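Local coordinates for fucoxanthin chlorophyll a/c-binding protein Lhcq10 (Chaetoceros gracilis, PDB 6L4U) that probably harvests light for a diatom photosystem, binding chlorophyll a, chlorophyll c1 and a fucoxanthin-type carotenoid in its membrane-embedded helical fold, at residues Z[69-74]-Z[157-162]. Sequence-based numbering, arbitrary orientation.
Sequences WGETNS and HYMRGG. With KC1 (Chlorophyll c1), chain B.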
ATOM      1  N   TRP Z  69      68.723 -34.349 -41.584  1.00 74.02           N
ATOM      2  CA  TRP Z  69      67.287 -34.387 -41.354  1.00 74.02           C
ATOM      3  C   TRP Z  69      66.902 -35.420 -40.308  1.00 74.02           C
ATOM      4  O   TRP Z  69      65.768 -35.908 -40.304  1.00 74.02           O
ATOM      5  CB  TRP Z  69      66.551 -34.648 -42.665  1.00 74.02           C
ATOM      6  CG  TRP Z  69      66.423 -33.425 -43.507  1.00 74.02           C
ATOM      7  CD1 TRP Z  69      67.272 -33.015 -44.487  1.00 74.02           C
ATOM      8  CD2 TRP Z  69      65.384 -32.444 -43.437  1.00 74.02           C
ATOM      9  NE1 TRP Z  69      66.827 -31.839 -45.038  1.00 74.02           N
ATOM     10  CE2 TRP Z  69      65.668 -31.467 -44.410  1.00 74.02           C
ATOM     11  CE3 TRP Z  69      64.240 -32.296 -42.648  1.00 74.02           C
ATOM     12  CZ2 TRP Z  69      64.849 -30.361 -44.616  1.00 74.02           C
ATOM     13  CZ3 TRP Z  69      63.430 -31.198 -42.853  1.00 74.02           C
ATOM     14  CH2 TRP Z  69      63.739 -30.243 -43.828  1.00 74.02           C
ATOM     15  N   GLY Z  70      67.829 -35.758 -39.415  1.00 66.83           N
ATOM     16  CA  GLY Z  70      67.554 -36.744 -38.389  1.00 66.83           C
ATOM     17  C   GLY Z  70      67.423 -38.155 -38.909  1.00 66.83           C
ATOM     18  O   GLY Z  70      66.690 -38.957 -38.324  1.00 66.83           O
ATOM     19  N   GLU Z  71      68.107 -38.482 -40.002  1.00 76.11           N
ATOM     20  CA  GLU Z  71      67.991 -39.829 -40.548  1.00 76.11           C
ATOM     21  C   GLU Z  71      68.814 -40.825 -39.730  1.00 76.11           C
ATOM     22  O   GLU Z  71      68.259 -41.662 -39.011  1.00 76.11           O
ATOM     23  CB  GLU Z  71      68.484 -39.831 -41.990  1.00 76.11           C
ATOM     24  CG  GLU Z  71      67.827 -39.035 -43.113  1.00 76.11           C
ATOM     25  CD  GLU Z  71      66.478 -39.559 -43.512  1.00 76.11           C
ATOM     26  OE1 GLU Z  71      66.466 -40.667 -44.059  1.00 76.11           O
ATOM     27  OE2 GLU Z  71      65.531 -38.764 -43.682  1.00 76.11           O
ATOM     28  N   THR Z  72      70.141 -40.707 -39.818  1.00 73.01           N
ATOM     29  CA  THR Z  72      71.209 -41.368 -39.065  1.00 73.01           C
ATOM     30  C   THR Z  72      72.498 -40.827 -39.668  1.00 73.01           C
ATOM     31  O   THR Z  72      72.467 -40.117 -40.675  1.00 73.01           O
ATOM     32  CB  THR Z  72      71.198 -42.905 -39.124  1.00 73.01           C
ATOM     33  OG1 THR Z  72      72.207 -43.429 -38.253  1.00 73.01           O
ATOM     34  CG2 THR Z  72      71.437 -43.397 -40.534  1.00 73.01           C
ATOM     35  N   ASN Z  73      73.635 -41.174 -39.061  1.00 70.42           N
ATOM     36  CA  ASN Z  73      74.910 -40.721 -39.616  1.00 70.42           C
ATOM     37  C   ASN Z  73      75.238 -41.427 -40.927  1.00 70.42           C
ATOM     38  O   ASN Z  73      75.839 -40.823 -41.822  1.00 70.42           O
ATOM     39  CB  ASN Z  73      76.046 -40.968 -38.629  1.00 70.42           C
ATOM     40  CG  ASN Z  73      77.368 -40.395 -39.107  1.00 70.42           C
ATOM     41  OD1 ASN Z  73      77.418 -39.339 -39.738  1.00 70.42           O
ATOM     42  ND2 ASN Z  73      78.429 -41.169 -38.929  1.00 70.42           N
ATOM     43  N   SER Z  74      74.859 -42.699 -41.059  1.00 69.63           N
ATOM     44  CA  SER Z  74      75.219 -43.474 -42.238  1.00 69.63           C
ATOM     45  C   SER Z  74      74.374 -43.138 -43.457  1.00 69.63           C
ATOM     46  O   SER Z  74      74.770 -43.471 -44.577  1.00 69.63           O
ATOM     47  CB  SER Z  74      75.105 -44.969 -41.938  1.00 69.63           C
ATOM     48  OG  SER Z  74      76.135 -45.391 -41.062  1.00 69.63           O
ATOM     49  N   HIS Z 157      68.277 -45.449 -53.749  1.00 74.30           N
ATOM     50  CA  HIS Z 157      68.639 -44.117 -53.302  1.00 74.30           C
ATOM     51  C   HIS Z 157      69.910 -44.146 -52.471  1.00 74.30           C
ATOM     52  O   HIS Z 157      70.211 -45.121 -51.782  1.00 74.30           O
ATOM     53  CB  HIS Z 157      67.507 -43.500 -52.487  1.00 74.30           C
ATOM     54  CG  HIS Z 157      67.587 -42.011 -52.374  1.00 74.30           C
ATOM     55  ND1 HIS Z 157      68.068 -41.378 -51.249  1.00 74.30           N
ATOM     56  CD2 HIS Z 157      67.213 -41.031 -53.228  1.00 74.30           C
ATOM     57  CE1 HIS Z 157      68.005 -40.070 -51.423  1.00 74.30           C
ATOM     58  NE2 HIS Z 157      67.487 -39.833 -52.615  1.00 74.30           N
ATOM     59  N   TYR Z 158      70.637 -43.041 -52.531  1.00 74.85           N
ATOM     60  CA  TYR Z 158      71.940 -42.922 -51.903  1.00 74.85           C
ATOM     61  C   TYR Z 158      71.863 -42.752 -50.392  1.00 74.85           C
ATOM     62  O   TYR Z 158      72.873 -42.958 -49.713  1.00 74.85           O
ATOM     63  CB  TYR Z 158      72.695 -41.751 -52.525  1.00 74.85           C
ATOM     64  CG  TYR Z 158      71.901 -40.466 -52.604  1.00 74.85           C
ATOM     65  CD1 TYR Z 158      71.104 -40.170 -53.716  1.00 74.85           C
ATOM     66  CD2 TYR Z 158      71.965 -39.534 -51.576  1.00 74.85           C
ATOM     67  CE1 TYR Z 158      70.408 -38.983 -53.792  1.00 74.85           C
ATOM     68  CE2 TYR Z 158      71.262 -38.353 -51.641  1.00 74.85           C
ATOM     69  CZ  TYR Z 158      70.490 -38.081 -52.749  1.00 74.85           C
ATOM     70  OH  TYR Z 158      69.792 -36.902 -52.810  1.00 74.85           O
ATOM     71  N   MET Z 159      70.697 -42.382 -49.849  1.00 75.73           N
ATOM     72  CA  MET Z 159      70.501 -42.345 -48.404  1.00 75.73           C
ATOM     73  C   MET Z 159      69.915 -43.634 -47.859  1.00 75.73           C
ATOM     74  O   MET Z 159      69.177 -43.619 -46.865  1.00 75.73           O
ATOM     75  CB  MET Z 159      69.647 -41.152 -47.980  1.00 75.73           C
ATOM     76  CG  MET Z 159      70.180 -39.825 -48.434  1.00 75.73           C
ATOM     77  SD  MET Z 159      69.218 -38.501 -47.715  1.00 75.73           S
ATOM     78  CE  MET Z 159      69.896 -38.516 -46.054  1.00 75.73           C
ATOM     79  N   ARG Z 160      70.259 -44.753 -48.483  1.00 73.70           N
ATOM     80  CA  ARG Z 160      69.774 -46.094 -48.203  1.00 73.70           C
ATOM     81  C   ARG Z 160      70.960 -46.997 -48.495  1.00 73.70           C
ATOM     82  O   ARG Z 160      72.105 -46.567 -48.304  1.00 73.70           O
ATOM     83  CB  ARG Z 160      68.562 -46.464 -49.063  1.00 73.70           C
ATOM     84  CG  ARG Z 160      67.291 -45.657 -48.806  1.00 73.70           C
ATOM     85  CD  ARG Z 160      66.683 -45.974 -47.451  1.00 73.70           C
ATOM     86  NE  ARG Z 160      65.726 -44.953 -47.036  1.00 73.70           N
ATOM     87  CZ  ARG Z 160      65.986 -43.999 -46.149  1.00 73.70           C
ATOM     88  NH1 ARG Z 160      65.055 -43.111 -45.833  1.00 73.70           N
ATOM     89  NH2 ARG Z 160      67.177 -43.937 -45.573  1.00 73.70           N
ATOM     90  N   GLY Z 161      70.707 -48.264 -48.824  1.00 65.07           N
ATOM     91  CA  GLY Z 161      71.663 -49.028 -49.608  1.00 65.07           C
ATOM     92  C   GLY Z 161      72.102 -48.186 -50.790  1.00 65.07           C
ATOM     93  O   GLY Z 161      71.273 -47.765 -51.594  1.00 65.07           O
ATOM     94  N   GLY Z 162      73.394 -47.914 -50.897  1.00 61.81           N
ATOM     95  CA  GLY Z 162      73.818 -46.675 -51.514  1.00 61.81           C
ATOM     96  C   GLY Z 162      74.169 -46.703 -52.984  1.00 61.81           C
ATOM     97  O   GLY Z 162      73.284 -46.649 -53.844  1.00 61.81           O
TER
HETATM   98  NB  KC1 B 311      65.854 -35.714 -50.747  1.00 73.80           N
HETATM   99  ND  KC1 B 311      63.195 -37.347 -53.323  1.00 73.80           N
HETATM  100  C1A KC1 B 311      64.001 -39.490 -51.094  1.00 73.80           C
HETATM  101  C1B KC1 B 311      66.279 -36.200 -49.586  1.00 73.80           C
HETATM  102  C1C KC1 B 311      64.859 -33.758 -52.885  1.00 73.80           C
HETATM  103  C1D KC1 B 311      62.472 -36.943 -54.493  1.00 73.80           C
HETATM  104  C2A KC1 B 311      64.271 -40.541 -50.022  1.00 73.80           C
HETATM  105  C2B KC1 B 311      66.912 -35.209 -48.677  1.00 73.80           C
HETATM  106  C2C KC1 B 311      64.269 -32.599 -53.606  1.00 73.80           C
HETATM  107  C2D KC1 B 311      61.621 -37.979 -55.112  1.00 73.80           C
HETATM  108  C3A KC1 B 311      65.248 -39.823 -49.104  1.00 73.80           C
HETATM  109  C3B KC1 B 311      66.844 -33.981 -49.488  1.00 73.80           C
HETATM  110  C3C KC1 B 311      63.312 -33.231 -54.527  1.00 73.80           C
HETATM  111  C3D KC1 B 311      61.871 -39.101 -54.180  1.00 73.80           C
HETATM  112  C4A KC1 B 311      65.290 -38.499 -49.791  1.00 73.80           C
HETATM  113  C4B KC1 B 311      66.182 -34.419 -50.745  1.00 73.80           C
HETATM  114  C4C KC1 B 311      63.479 -34.672 -54.227  1.00 73.80           C
HETATM  115  C4D KC1 B 311      62.770 -38.662 -53.219  1.00 73.80           C
HETATM  116  CAA KC1 B 311      64.827 -41.913 -50.395  1.00 73.80           C
HETATM  117  CAB KC1 B 311      67.342 -32.637 -49.116  1.00 73.80           C
HETATM  118  CAC KC1 B 311      62.397 -32.584 -55.536  1.00 73.80           C
HETATM  119  CAD KC1 B 311      61.543 -40.512 -53.895  1.00 73.80           C
HETATM  120  CBA KC1 B 311      64.334 -42.956 -49.400  1.00 73.80           C
HETATM  121  CBB KC1 B 311      68.257 -32.016 -49.824  1.00 73.80           C
HETATM  122  CBC KC1 B 311      61.113 -32.263 -54.801  1.00 73.80           C
HETATM  123  CBD KC1 B 311      62.277 -40.926 -52.689  1.00 73.80           C
HETATM  124  CED KC1 B 311      60.026 -43.287 -50.672  1.00 73.80           C
HETATM  125  CGA KC1 B 311      63.551 -44.029 -50.115  1.00 73.80           C
HETATM  126  CGD KC1 B 311      61.286 -41.381 -51.669  1.00 73.80           C
HETATM  127  CHA KC1 B 311      63.058 -39.730 -52.247  1.00 73.80           C
HETATM  128  CHB KC1 B 311      66.066 -37.596 -49.195  1.00 73.80           C
HETATM  129  CHC KC1 B 311      65.886 -33.511 -51.858  1.00 73.80           C
HETATM  130  CHD KC1 B 311      62.630 -35.589 -55.007  1.00 73.80           C
HETATM  131  CMA KC1 B 311      64.660 -39.643 -47.708  1.00 73.80           C
HETATM  132  CMB KC1 B 311      67.486 -35.364 -47.297  1.00 73.80           C
HETATM  133  CMC KC1 B 311      64.540 -31.129 -53.450  1.00 73.80           C
HETATM  134  CMD KC1 B 311      60.704 -38.067 -56.292  1.00 73.80           C
HETATM  135  NA  KC1 B 311      64.551 -38.340 -50.896  1.00 73.80           N
HETATM  136  NC  KC1 B 311      64.376 -34.963 -53.250  1.00 73.80           N
HETATM  137  O1A KC1 B 311      62.945 -44.877 -49.479  1.00 73.80           O
HETATM  138  O1D KC1 B 311      60.979 -40.661 -50.740  1.00 73.80           O
HETATM  139  O2A KC1 B 311      63.507 -44.067 -51.567  1.00 73.80           O
HETATM  140  O2D KC1 B 311      60.707 -42.708 -51.781  1.00 73.80           O
HETATM  141  OBD KC1 B 311      60.747 -41.249 -54.577  1.00 73.80           O
HETATM  142 MG   KC1 B 311      64.693 -36.668 -52.126  1.00 73.80          MG
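Glu-71, just ahead of helix 73-102, reaches across to Met-159 and Arg-160 in the loop that follows helix 137-153, and a chlorophyll c1 lies against the same loop. Starting at Trp-69, the indole meets no side chain of 157-162 but joins it through the pigment: its CD1 is 3.7 Å from the chlorophyll methyl CMB, and a carotenoid touches this tryptophan too. Met-159 SD lies 3.6 Å from the same CMB, so tryptophan and methionine both touch one chlorophyll methyl. At Glu-71 the direct contact begins. Its chain bends at chi2 (-70°), which brings CG against Met-159 CE at 3.6 Å and lets the carboxylate continue to Arg-160. There Glu-71 OE1 sits at the edge of the guanidinium, the two planes only 20° apart, and takes a weak, long bond from Arg-160 NH1 at 3.3 Å, part of a salt bridge. The same Arg-160 packs NE 3.4 Å from CBA of the chlorophyll's acid arm; the pigment is also hydrogen-bonded to Arg-76 of a neighbouring Lhcq11 chain.

Residues 157-160 form a type I beta turn. Farther from Glu-71, Tyr-158 CD1 lies over the centre of one face of the His-157 ring, and chlorophyll CAA lies over the opposite face, offset toward the rim. Met-159 N donates to His-157 ND1 at 3.1 Å, from well out of the ring plane, while NE2 is bonded to Glu-152. Replacing His-157 by alanine is likely to open a gap between Tyr-158 and the chlorophyll and leave the Met-159 amide and Glu-152 without this partner. His-157 NE2 stays too far from the magnesium to be a ligand in this model. The chemistry thus implies a pigment held here by packing, with Arg-160 probably sharing its charge between Glu-71 and the acid arm.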